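Local coordinates for DUF4973 domain-containing protein (Bacteroides thetaiotaomicron, PDB 4QNI), which is of unknown function but, as a two-domain protein of a gut Bacteroides, probably serves as an auxiliary nutrient-binding protein, at residues 31-36 with 40-45; 166-171 with 326-331. All coordinates share one frame; numbering follows the deposited sequence.

Contact 1: 31-36 with 40-45; sequences YSRHDA and YAEGGE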
# COMPACT_ATOMS: atom_id res chain seq x y z
N TYR A 31 -23.66 -12.48 24.60
CA TYR A 31 -24.77 -11.74 25.20
C TYR A 31 -24.90 -12.17 26.67
O TYR A 31 -25.04 -11.32 27.54
CB TYR A 31 -26.05 -11.93 24.41
CG TYR A 31 -27.27 -11.37 25.11
CD1 TYR A 31 -27.55 -10.01 25.07
CD2 TYR A 31 -28.14 -12.21 25.80
CE1 TYR A 31 -28.67 -9.48 25.72
CE2 TYR A 31 -29.26 -11.69 26.46
CZ TYR A 31 -29.52 -10.33 26.41
OH TYR A 31 -30.63 -9.81 27.03
N SER A 32 -24.76 -13.47 26.91
CA SER A 32 -24.75 -14.07 28.23
C SER A 32 -23.45 -14.86 28.42
O SER A 32 -23.09 -15.68 27.58
CB SER A 32 -25.95 -14.99 28.43
OG SER A 32 -27.17 -14.28 28.50
N ARG A 33 -22.76 -14.61 29.50
CA ARG A 33 -21.57 -15.36 29.88
C ARG A 33 -22.00 -16.57 30.72
O ARG A 33 -22.65 -16.42 31.76
CB ARG A 33 -20.57 -14.48 30.66
CG ARG A 33 -19.27 -15.19 31.03
CD ARG A 33 -18.44 -15.53 29.80
NE ARG A 33 -17.88 -14.34 29.16
CZ ARG A 33 -17.09 -14.38 28.09
NH1 ARG A 33 -16.82 -15.54 27.49
NH2 ARG A 33 -16.59 -13.26 27.59
N HIS A 34 -21.67 -17.76 30.25
CA HIS A 34 -21.99 -18.98 30.98
C HIS A 34 -20.89 -19.98 30.80
O HIS A 34 -19.99 -19.77 30.00
CB HIS A 34 -23.38 -19.60 30.61
CG HIS A 34 -23.78 -19.48 29.19
ND1 HIS A 34 -22.94 -19.86 28.16
CD2 HIS A 34 -24.93 -18.99 28.66
CE1 HIS A 34 -23.57 -19.54 27.04
NE2 HIS A 34 -24.78 -19.03 27.30
N ASP A 35 -20.96 -21.06 31.62
CA ASP A 35 -20.02 -22.19 31.66
C ASP A 35 -20.43 -23.30 30.68
O ASP A 35 -21.57 -23.31 30.18
CB ASP A 35 -19.96 -22.75 33.10
CG ASP A 35 -21.29 -23.09 33.75
OD1 ASP A 35 -22.14 -23.72 33.08
OD2 ASP A 35 -21.46 -22.80 34.94
N ALA A 36 -19.52 -24.27 30.44
CA ALA A 36 -19.74 -25.41 29.54
C ALA A 36 -21.10 -26.10 29.79
O ALA A 36 -21.74 -26.57 28.84
CB ALA A 36 -18.61 -26.41 29.68
N TYR A 40 -25.29 -19.45 34.09
CA TYR A 40 -24.83 -18.07 34.02
C TYR A 40 -23.69 -17.76 34.98
O TYR A 40 -23.80 -17.94 36.19
CB TYR A 40 -25.99 -17.11 34.27
CG TYR A 40 -27.07 -17.23 33.22
CD1 TYR A 40 -26.85 -16.79 31.91
CD2 TYR A 40 -28.33 -17.74 33.54
CE1 TYR A 40 -27.85 -16.89 30.95
CE2 TYR A 40 -29.33 -17.84 32.58
CZ TYR A 40 -29.08 -17.42 31.28
OH TYR A 40 -30.08 -17.51 30.34
N ALA A 41 -22.63 -17.20 34.41
CA ALA A 41 -21.40 -16.86 35.09
C ALA A 41 -21.33 -15.43 35.54
O ALA A 41 -20.54 -15.13 36.43
CB ALA A 41 -20.23 -17.15 34.16
N GLU A 42 -22.11 -14.52 34.92
CA GLU A 42 -21.98 -13.10 35.27
C GLU A 42 -23.24 -12.47 35.87
O GLU A 42 -23.34 -11.24 35.91
CB GLU A 42 -21.49 -12.29 34.07
CG GLU A 42 -19.98 -12.33 33.93
CD GLU A 42 -19.15 -11.70 35.04
OE1 GLU A 42 -19.62 -10.73 35.68
OE2 GLU A 42 -18.01 -12.18 35.24
N GLY A 43 -24.11 -13.31 36.43
CA GLY A 43 -25.32 -12.86 37.12
C GLY A 43 -26.64 -13.13 36.43
O GLY A 43 -27.70 -12.79 36.97
N GLY A 44 -26.59 -13.71 35.23
CA GLY A 44 -27.79 -14.03 34.48
C GLY A 44 -27.74 -13.65 33.02
O GLY A 44 -26.70 -13.29 32.47
N GLU A 45 -28.89 -13.78 32.40
CA GLU A 45 -29.27 -13.50 31.02
C GLU A 45 -28.87 -12.04 30.71
O GLU A 45 -29.18 -11.14 31.49
CB GLU A 45 -30.79 -13.76 30.97
CG GLU A 45 -31.57 -13.35 29.76
CD GLU A 45 -31.85 -11.88 29.56
OE1 GLU A 45 -32.13 -11.15 30.54
OE2 GLU A 45 -31.80 -11.45 28.40
O HOH W 1 -24.12 -14.43 32.89
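Y40 meets S32 through the edge of its ring, CE1 standing 3.7 Å from S32 CB in the ring plane, while one face of the same ring lies on the G44-E45 peptide of its own segment. Its phenol oxygen reaches on to E213; S32 OG bonds the same E213 carboxylate and the backbone N of G46. A41 makes the backbone link: its N donates to R33 O over 2.8 Å at 171°, nearly straight, and its CB rests 3.8 Å from R33 CG. E42 then runs beside R33, both chains pointing the same way, with E42 CG 4.0 Å from R33 CB; their charged ends part, E42 to a salt bridge with K124 and R33 to N49 O. The backbone N of E42 also donates to a water, which sits 2.7 Å from R33 O, so that this carbonyl serves both A41 and the solvent molecule. G44 O closes the polar cluster, 2.9 Å from the same water. Finally E45, with CG anti to its backbone N (chi1 170°) and a bend at the next bond, turns its carboxylate back to the edge of the Y31 ring. Y31 OH lies 2.4 Å from E45 OE2, very short for a hydrogen bond, so the exact length is doubtful. The single H34-Y40 beta bridge, the A41-R33 bond and the water together tie up an otherwise irregular loop connecting strands 24-30 and 47-56, which belong to different sheets.

Contact 2: 166-171 with 326-331; sequences FPFNDY and DEDQAI. With EDO (1,2-ethanediol), chain I; EDO (1,2-ethanediol), chain F.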
# COMPACT_ATOMS: atom_id res chain seq x y z
N PHE A 166 -20.17 -5.82 19.96
CA PHE A 166 -21.24 -6.67 19.45
C PHE A 166 -21.55 -7.80 20.43
O PHE A 166 -20.78 -8.76 20.49
CB PHE A 166 -20.93 -7.29 18.07
CG PHE A 166 -20.91 -6.32 16.92
CD1 PHE A 166 -22.09 -5.73 16.47
CD2 PHE A 166 -19.72 -5.98 16.30
CE1 PHE A 166 -22.07 -4.82 15.41
CE2 PHE A 166 -19.71 -5.09 15.23
CZ PHE A 166 -20.88 -4.51 14.80
N PRO A 167 -22.67 -7.75 21.18
CA PRO A 167 -23.11 -8.96 21.88
C PRO A 167 -23.40 -10.06 20.85
O PRO A 167 -23.80 -9.76 19.72
CB PRO A 167 -24.42 -8.54 22.56
CG PRO A 167 -24.52 -7.10 22.38
CD PRO A 167 -23.71 -6.71 21.21
N PHE A 168 -23.21 -11.31 21.20
CA PHE A 168 -23.61 -12.35 20.27
C PHE A 168 -24.36 -13.43 20.99
O PHE A 168 -24.03 -13.74 22.13
CB PHE A 168 -22.42 -12.93 19.47
CG PHE A 168 -21.36 -13.67 20.25
CD1 PHE A 168 -21.47 -15.04 20.48
CD2 PHE A 168 -20.22 -13.00 20.70
CE1 PHE A 168 -20.47 -15.72 21.19
CE2 PHE A 168 -19.21 -13.70 21.38
CZ PHE A 168 -19.34 -15.05 21.60
N ASN A 169 -25.36 -14.00 20.32
CA ASN A 169 -26.09 -15.16 20.79
C ASN A 169 -25.81 -16.27 19.74
O ASN A 169 -24.92 -16.08 18.90
CB ASN A 169 -27.58 -14.84 21.00
CG ASN A 169 -28.35 -14.42 19.76
OD1 ASN A 169 -27.90 -14.61 18.63
ND2 ASN A 169 -29.50 -13.80 19.94
N ASP A 170 -26.52 -17.40 19.78
CA ASP A 170 -26.27 -18.49 18.82
C ASP A 170 -26.68 -18.14 17.38
O ASP A 170 -26.37 -18.89 16.48
CB ASP A 170 -27.02 -19.78 19.25
CG ASP A 170 -26.58 -20.39 20.57
OD1 ASP A 170 -25.43 -20.13 20.99
OD2 ASP A 170 -27.36 -21.16 21.16
N TYR A 171 -27.35 -17.03 17.16
CA TYR A 171 -27.99 -16.73 15.89
C TYR A 171 -27.60 -15.41 15.28
O TYR A 171 -28.23 -14.99 14.30
CB TYR A 171 -29.52 -16.70 16.13
CG TYR A 171 -30.02 -17.81 17.03
CD1 TYR A 171 -30.14 -19.12 16.58
CD2 TYR A 171 -30.32 -17.55 18.37
CE1 TYR A 171 -30.53 -20.16 17.44
CE2 TYR A 171 -30.75 -18.57 19.23
CZ TYR A 171 -30.85 -19.87 18.76
OH TYR A 171 -31.24 -20.86 19.63
N ASP A 326 -12.99 -23.06 25.27
CA ASP A 326 -13.91 -22.12 25.91
C ASP A 326 -15.23 -21.92 25.13
O ASP A 326 -16.19 -21.41 25.70
CB ASP A 326 -13.21 -20.76 26.11
N GLU A 327 -15.25 -22.33 23.84
CA GLU A 327 -16.36 -22.23 22.86
C GLU A 327 -16.73 -20.75 22.59
O GLU A 327 -16.81 -20.37 21.42
CB GLU A 327 -17.60 -23.05 23.25
CG GLU A 327 -18.57 -23.20 22.08
CD GLU A 327 -19.41 -24.47 22.01
OE1 GLU A 327 -18.84 -25.58 22.03
OE2 GLU A 327 -20.65 -24.33 21.82
N ASP A 328 -16.95 -19.95 23.66
CA ASP A 328 -17.24 -18.51 23.60
C ASP A 328 -15.97 -17.76 23.12
O ASP A 328 -16.08 -16.71 22.48
CB ASP A 328 -17.73 -17.98 24.98
CG ASP A 328 -19.21 -18.21 25.36
OD1 ASP A 328 -20.05 -18.31 24.43
OD2 ASP A 328 -19.53 -18.19 26.58
N GLN A 329 -14.78 -18.34 23.38
CA GLN A 329 -13.49 -17.78 22.98
C GLN A 329 -12.95 -18.42 21.69
O GLN A 329 -12.13 -17.80 21.00
CB GLN A 329 -12.46 -17.95 24.11
CG GLN A 329 -12.63 -16.96 25.25
CD GLN A 329 -11.31 -16.73 25.95
OE1 GLN A 329 -10.49 -15.89 25.55
NE2 GLN A 329 -11.07 -17.49 27.01
N ALA A 330 -13.42 -19.65 21.35
CA ALA A 330 -12.98 -20.44 20.19
C ALA A 330 -13.37 -19.85 18.81
O ALA A 330 -12.79 -20.27 17.80
CB ALA A 330 -13.53 -21.86 20.29
N ILE A 331 -14.34 -18.89 18.77
CA ILE A 331 -14.86 -18.30 17.53
C ILE A 331 -13.83 -17.47 16.82
O ILE A 331 -13.23 -16.57 17.41
CB ILE A 331 -16.16 -17.47 17.71
CG1 ILE A 331 -17.24 -18.30 18.41
CG2 ILE A 331 -16.66 -16.94 16.36
CD1 ILE A 331 -18.04 -17.56 19.39
C1 EDO I . -26.04 -16.61 25.17
O1 EDO I . -27.18 -16.80 24.34
C2 EDO I . -24.95 -15.73 24.50
O2 EDO I . -24.10 -16.48 23.64
C1 EDO F . -24.16 -21.49 16.83
O1 EDO F . -24.16 -20.94 15.52
C2 EDO F . -22.72 -21.43 17.42
O2 EDO F . -22.70 -21.99 18.74
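F168 and I331 approach from opposite directions, and the phenylalanine ring touches 326-331 through its outer atoms, CE1 and CZ. The bond from CA to CB heads toward 326-331, and CG takes the position between the backbone N and the carbonyl carbon (chi1 64°), which sends the ring out to the loop. Of the ring atoms, CE1 lies 3.5 Å from I331 CD1, and at 4.2 Å it also has D328 OD1. CZ, at the tip, shares the same methyl and meets D328 O at 3.8 Å, the oxygen lying at the ring edge near its plane. The ring of W333 and the side chain of R318 pack against the phenylalanine as well. An alanine here would remove the ring and is likely to open a gap beside I331 CD1, leaving that methyl without its aromatic partner. At the backbone, F168 O accepts a weak hydrogen bond from O2 of an ethanediol. With no hydrogen bond between the segments, the contact is a small apolar one, with the D328 carbonyl at the ring edge, and it places little directional demand on the two parts it joins.

In the fold
The two contacts, with centres about 12 Å apart, meet along the end of strand 160-168, which runs parallel to strand 24-30. Y31 N of contact 1 lies 2.8 Å from F168 O of contact 2, a probable hydrogen bond that continues this pairing into the loop. Farther along, R33 NH1 packs 3.6 Å from D328 CB and forms a long, weak ion pair with the D328 carboxylate, so the loop 326-331 of contact 2 also touches contact 1. The ethanediol held weakly by F168 O also approaches H34, its C1 being 3.5 Å from H34 NE2. It probably comes from the crystallisation liquor, but may mark a small pocket between the contacts; no natural ligand is identified there.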